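Local coordinates for protein MYB21 (Trichomonas vaginalis, PDB 3OSG) that binds promoter DNA through its R2R3 Myb domain and probably acts as a sequence-specific transcription factor for RNA polymerase II, at residues 22-33 with 45-56. Numbering follows the deposited sequence.
With nucleotides of chain B; nucleotides of chain C.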
# COMPACT_ATOMS: atom_id res chain seq x y z
N LEU A 22 0.84 -11.42 10.10
CA LEU A 22 0.22 -11.49 8.77
C LEU A 22 1.11 -12.23 7.79
O LEU A 22 0.63 -13.05 7.00
CB LEU A 22 -0.08 -10.08 8.24
CG LEU A 22 -1.31 -9.89 7.34
CD1 LEU A 22 -1.33 -8.50 6.70
CD2 LEU A 22 -1.41 -10.93 6.27
N LYS A 23 2.40 -11.92 7.81
CA LYS A 23 3.36 -12.58 6.93
C LYS A 23 3.34 -14.10 7.14
O LYS A 23 3.45 -14.86 6.18
CB LYS A 23 4.78 -12.06 7.17
CG LYS A 23 4.98 -10.58 6.90
CD LYS A 23 6.38 -10.16 7.36
CE LYS A 23 6.54 -8.64 7.39
NZ LYS A 23 7.74 -8.19 8.16
N ARG A 24 3.20 -14.53 8.39
CA ARG A 24 3.12 -15.95 8.73
C ARG A 24 1.85 -16.56 8.18
O ARG A 24 1.87 -17.63 7.56
CB ARG A 24 3.16 -16.14 10.24
CG ARG A 24 4.51 -15.89 10.88
CD ARG A 24 4.46 -16.13 12.38
NE ARG A 24 5.47 -15.33 13.08
CZ ARG A 24 5.21 -14.25 13.81
NH1 ARG A 24 3.96 -13.83 13.97
NH2 ARG A 24 6.21 -13.60 14.40
N ALA A 25 0.74 -15.88 8.43
CA ALA A 25 -0.57 -16.33 7.97
C ALA A 25 -0.61 -16.51 6.47
O ALA A 25 -1.25 -17.44 5.96
CB ALA A 25 -1.65 -15.37 8.43
N VAL A 26 0.07 -15.64 5.74
CA VAL A 26 0.09 -15.75 4.29
C VAL A 26 0.94 -16.93 3.81
O VAL A 26 0.57 -17.65 2.89
CB VAL A 26 0.60 -14.46 3.65
CG1 VAL A 26 1.03 -14.73 2.21
CG2 VAL A 26 -0.49 -13.39 3.71
N ALA A 27 2.09 -17.13 4.45
CA ALA A 27 2.93 -18.28 4.16
C ALA A 27 2.16 -19.57 4.40
O ALA A 27 2.42 -20.60 3.77
CB ALA A 27 4.19 -18.25 5.02
N GLN A 28 1.22 -19.52 5.33
CA GLN A 28 0.50 -20.69 5.77
C GLN A 28 -0.81 -20.89 5.01
O GLN A 28 -1.19 -22.02 4.70
CB GLN A 28 0.22 -20.58 7.26
CG GLN A 28 -0.60 -21.71 7.85
CD GLN A 28 -0.86 -21.51 9.34
OE1 GLN A 28 -1.68 -22.21 9.94
NE2 GLN A 28 -0.16 -20.55 9.94
N HIS A 29 -1.50 -19.79 4.70
CA HIS A 29 -2.80 -19.88 4.04
C HIS A 29 -2.87 -19.28 2.65
O HIS A 29 -3.92 -19.30 2.01
CB HIS A 29 -3.88 -19.23 4.91
CG HIS A 29 -4.16 -19.98 6.17
ND1 HIS A 29 -3.62 -19.63 7.38
CD2 HIS A 29 -4.89 -21.10 6.39
CE1 HIS A 29 -4.03 -20.48 8.31
NE2 HIS A 29 -4.80 -21.38 7.73
N GLY A 30 -1.76 -18.76 2.16
CA GLY A 30 -1.78 -18.10 0.87
C GLY A 30 -2.76 -16.94 0.93
O GLY A 30 -2.85 -16.26 1.95
N SER A 31 -3.49 -16.73 -0.15
CA SER A 31 -4.36 -15.56 -0.29
C SER A 31 -5.81 -15.85 0.10
O SER A 31 -6.74 -15.38 -0.55
CB SER A 31 -4.33 -15.05 -1.73
OG SER A 31 -4.97 -15.98 -2.58
N ASP A 32 -6.00 -16.64 1.15
CA ASP A 32 -7.33 -16.94 1.65
C ASP A 32 -7.61 -15.92 2.75
O ASP A 32 -7.34 -16.19 3.92
CB ASP A 32 -7.35 -18.35 2.21
CG ASP A 32 -8.71 -18.77 2.69
OD1 ASP A 32 -9.60 -17.91 2.82
OD2 ASP A 32 -8.89 -19.99 2.94
N TRP A 33 -8.11 -14.75 2.37
CA TRP A 33 -8.10 -13.59 3.27
C TRP A 33 -9.08 -13.74 4.42
O TRP A 33 -8.82 -13.24 5.51
CB TRP A 33 -8.31 -12.28 2.49
CG TRP A 33 -7.23 -12.07 1.49
CD1 TRP A 33 -7.34 -12.13 0.14
CD2 TRP A 33 -5.84 -11.84 1.77
NE1 TRP A 33 -6.12 -11.92 -0.45
CE2 TRP A 33 -5.18 -11.73 0.53
CE3 TRP A 33 -5.10 -11.67 2.95
CZ2 TRP A 33 -3.81 -11.49 0.43
CZ3 TRP A 33 -3.74 -11.43 2.85
CH2 TRP A 33 -3.11 -11.34 1.60
N ALA A 45 -11.03 -9.25 6.45
CA ALA A 45 -10.31 -9.75 5.28
C ALA A 45 -9.72 -8.61 4.45
O ALA A 45 -8.58 -8.70 3.97
CB ALA A 45 -11.24 -10.61 4.40
N ARG A 46 -10.50 -7.55 4.28
CA ARG A 46 -10.08 -6.38 3.50
C ARG A 46 -8.81 -5.75 4.08
O ARG A 46 -7.88 -5.40 3.35
CB ARG A 46 -11.20 -5.35 3.52
CG ARG A 46 -10.99 -4.18 2.62
CD ARG A 46 -10.52 -2.94 3.38
NE ARG A 46 -10.13 -1.98 2.36
CZ ARG A 46 -10.81 -0.90 2.01
NH1 ARG A 46 -11.93 -0.54 2.64
NH2 ARG A 46 -10.34 -0.16 1.03
N GLN A 47 -8.78 -5.58 5.40
CA GLN A 47 -7.63 -4.99 6.04
C GLN A 47 -6.38 -5.82 5.86
O GLN A 47 -5.31 -5.29 5.59
CB GLN A 47 -7.90 -4.77 7.53
CG GLN A 47 -8.92 -3.68 7.82
CD GLN A 47 -9.27 -3.63 9.29
OE1 GLN A 47 -9.75 -4.62 9.85
NE2 GLN A 47 -9.01 -2.49 9.92
N CYS A 48 -6.49 -7.14 5.99
CA CYS A 48 -5.32 -8.00 5.83
C CYS A 48 -4.84 -7.99 4.37
O CYS A 48 -3.65 -7.92 4.09
CB CYS A 48 -5.60 -9.44 6.31
SG CYS A 48 -5.89 -9.57 8.10
N ARG A 49 -5.77 -8.07 3.44
CA ARG A 49 -5.40 -8.07 2.04
C ARG A 49 -4.67 -6.78 1.67
O ARG A 49 -3.65 -6.81 1.01
CB ARG A 49 -6.62 -8.27 1.14
CG ARG A 49 -6.28 -8.29 -0.34
CD ARG A 49 -7.49 -8.67 -1.21
NE ARG A 49 -8.54 -7.68 -1.07
CZ ARG A 49 -9.69 -7.87 -0.42
NH1 ARG A 49 -9.97 -9.05 0.12
NH2 ARG A 49 -10.57 -6.87 -0.32
N ASP A 50 -5.21 -5.64 2.11
CA ASP A 50 -4.60 -4.35 1.76
C ASP A 50 -3.19 -4.22 2.34
O ASP A 50 -2.26 -3.78 1.67
CB ASP A 50 -5.44 -3.18 2.29
CG ASP A 50 -6.68 -2.89 1.44
OD1 ASP A 50 -6.88 -3.50 0.36
OD2 ASP A 50 -7.48 -2.02 1.88
N ARG A 51 -3.05 -4.58 3.61
CA ARG A 51 -1.76 -4.49 4.26
C ARG A 51 -0.73 -5.35 3.53
O ARG A 51 0.38 -4.90 3.24
CB ARG A 51 -1.87 -4.90 5.72
CG ARG A 51 -0.58 -4.67 6.52
CD ARG A 51 -0.14 -3.20 6.51
NE ARG A 51 1.10 -3.03 7.25
CZ ARG A 51 1.84 -1.93 7.25
NH1 ARG A 51 1.47 -0.87 6.54
NH2 ARG A 51 2.96 -1.89 7.97
N TRP A 52 -1.09 -6.58 3.20
CA TRP A 52 -0.17 -7.45 2.48
C TRP A 52 0.16 -6.92 1.09
O TRP A 52 1.33 -6.74 0.74
CB TRP A 52 -0.70 -8.88 2.39
CG TRP A 52 0.12 -9.72 1.46
CD1 TRP A 52 -0.10 -9.93 0.13
CD2 TRP A 52 1.32 -10.44 1.79
NE1 TRP A 52 0.88 -10.75 -0.39
CE2 TRP A 52 1.76 -11.07 0.60
CE3 TRP A 52 2.05 -10.61 2.96
CZ2 TRP A 52 2.91 -11.87 0.57
CZ3 TRP A 52 3.19 -11.40 2.92
CH2 TRP A 52 3.61 -12.02 1.73
N LYS A 53 -0.86 -6.63 0.31
CA LYS A 53 -0.66 -6.25 -1.08
C LYS A 53 0.14 -4.97 -1.25
O LYS A 53 0.97 -4.87 -2.15
CB LYS A 53 -2.01 -6.15 -1.79
CG LYS A 53 -1.94 -5.80 -3.28
CD LYS A 53 -3.35 -5.76 -3.89
CE LYS A 53 -3.31 -5.45 -5.40
NZ LYS A 53 -2.70 -4.10 -5.70
N ASN A 54 -0.08 -4.00 -0.37
CA ASN A 54 0.54 -2.68 -0.52
C ASN A 54 1.74 -2.44 0.37
O ASN A 54 2.48 -1.48 0.17
CB ASN A 54 -0.49 -1.57 -0.26
CG ASN A 54 -1.65 -1.63 -1.22
OD1 ASN A 54 -1.49 -1.49 -2.43
ND2 ASN A 54 -2.85 -1.85 -0.68
N TYR A 55 1.94 -3.28 1.38
CA TYR A 55 3.04 -3.01 2.32
C TYR A 55 3.96 -4.18 2.69
O TYR A 55 5.15 -3.97 2.89
CB TYR A 55 2.52 -2.29 3.58
CG TYR A 55 1.94 -0.94 3.21
CD1 TYR A 55 2.76 0.17 3.06
CD2 TYR A 55 0.58 -0.79 2.96
CE1 TYR A 55 2.26 1.38 2.69
CE2 TYR A 55 0.05 0.42 2.60
CZ TYR A 55 0.90 1.51 2.46
OH TYR A 55 0.39 2.72 2.08
N LEU A 56 3.42 -5.40 2.76
CA LEU A 56 4.22 -6.51 3.28
C LEU A 56 4.77 -7.44 2.22
O LEU A 56 5.83 -8.03 2.42
CB LEU A 56 3.42 -7.31 4.32
CG LEU A 56 2.92 -6.43 5.47
CD1 LEU A 56 2.11 -7.25 6.48
CD2 LEU A 56 4.08 -5.72 6.14
P DA B 5 2.56 5.00 3.62
OP1 DA B 5 3.95 4.80 4.01
OP2 DA B 5 2.11 4.74 2.24
O5' DA B 5 1.65 4.14 4.62
C5' DA B 5 1.83 4.33 6.01
C4' DA B 5 0.57 3.96 6.75
O4' DA B 5 -0.45 4.95 6.46
C3' DA B 5 -0.05 2.62 6.34
O3' DA B 5 -0.69 2.07 7.48
C2' DA B 5 -1.08 3.01 5.29
C1' DA B 5 -1.55 4.37 5.80
N9 DA B 5 -1.91 5.30 4.73
C8 DA B 5 -1.26 5.46 3.53
N7 DA B 5 -1.79 6.37 2.75
C5 DA B 5 -2.84 6.87 3.49
C6 DA B 5 -3.78 7.88 3.23
N6 DA B 5 -3.79 8.58 2.09
N1 DA B 5 -4.70 8.15 4.17
C2 DA B 5 -4.67 7.46 5.32
N3 DA B 5 -3.82 6.48 5.67
C4 DA B 5 -2.93 6.23 4.72
P DC B 7 -8.42 1.06 8.97
OP1 DC B 7 -8.73 1.27 10.39
OP2 DC B 7 -8.10 -0.27 8.42
O5' DC B 7 -9.64 1.66 8.12
C5' DC B 7 -10.25 2.87 8.52
C4' DC B 7 -11.17 3.41 7.45
O4' DC B 7 -10.44 3.80 6.24
C3' DC B 7 -12.30 2.47 7.00
O3' DC B 7 -13.49 3.27 7.00
C2' DC B 7 -11.86 2.06 5.61
C1' DC B 7 -11.15 3.32 5.11
N1 DC B 7 -10.21 3.15 3.96
C2 DC B 7 -10.21 4.10 2.97
O2 DC B 7 -10.98 5.05 3.08
N3 DC B 7 -9.37 3.99 1.92
C4 DC B 7 -8.55 2.96 1.82
N4 DC B 7 -7.76 2.92 0.74
C5 DC B 7 -8.52 1.95 2.82
C6 DC B 7 -9.35 2.09 3.87
P DT C 2 -10.67 -12.45 -2.34
OP1 DT C 2 -9.60 -13.34 -2.84
OP2 DT C 2 -10.77 -12.17 -0.90
O5' DT C 2 -10.60 -11.07 -3.14
C5' DT C 2 -10.46 -11.10 -4.56
C4' DT C 2 -10.44 -9.69 -5.11
O4' DT C 2 -11.80 -9.17 -5.08
C3' DT C 2 -9.61 -8.68 -4.30
O3' DT C 2 -8.98 -7.76 -5.17
C2' DT C 2 -10.67 -7.92 -3.53
C1' DT C 2 -11.67 -7.84 -4.67
N1 DT C 2 -12.98 -7.29 -4.29
C2 DT C 2 -13.63 -6.53 -5.22
O2 DT C 2 -13.16 -6.32 -6.32
N3 DT C 2 -14.84 -6.02 -4.80
C4 DT C 2 -15.42 -6.23 -3.56
O4 DT C 2 -16.49 -5.73 -3.27
C5 DT C 2 -14.66 -7.04 -2.63
C7 DT C 2 -15.17 -7.34 -1.25
C6 DT C 2 -13.49 -7.53 -3.03
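Helix 22-29 and helix 45-56, which touch through Leu22, Val26, Trp52 and Leu56, run nearly perpendicular, their axes 10.9 Å apart at closest approach and crossing at -97°; beyond the first helix the chain returns at Trp33, and Trp33 CA lies 4.9 Å from Ala45 CA. Trp33 lays its indole flat against helix 45-56 as a knob among Ala45, Cys48, Arg49 and Trp52. Arg49 CA stands 3.6 Å from the centroid of the six-membered ring of Trp33, almost on its normal, and the aliphatic chain of Arg49 continues over the same face until CD meets NE1. The chain turns about its CG-CD bond, and the guanidinium, roughly perpendicular to the indole, lays one face against the sugar of DT2 of chain C; OP2 of that nucleotide lies at the indole edge. The far rim of Trp33 reaches Trp52, Trp33 CH2 meeting Trp52 CB at 3.5 Å, with the two ring planes inclined at 46°. Trp52 has CG anti to its own backbone N (chi1 170°), which sends the indole toward helix 22-29, where Val26 CG1 sits over the six-membered ring in a CH-pi contact, 3.8 Å from its centroid. Leu22 is the second knob: Leu22 CD1 enters between Cys48, Arg51, Trp52 and Leu56, 3.7 Å from Leu56 CD1. The methylene chain of Lys23 passes Leu56 CD2, while its ammonium pairs with Glu20. Trp33 and Trp52 correspond to two of the three regularly spaced tryptophans that build the core of a Myb repeat; Phe14 takes the place of the first. On the DNA side, Gln47 NE2 grips phosphate oxygen OP2 of DC7 of chain B through a nearly straight bond, while Arg46, salt-bridged to Asp50, hydrogen-bonds a guanine O6, a base contact. No hydrogen bond joins the segments: apolar and CH-pi packing sets the recognition helix 45-56 of the Myb helix-turn-helix against helix 22-29, leaving its polar residues to meet the DNA.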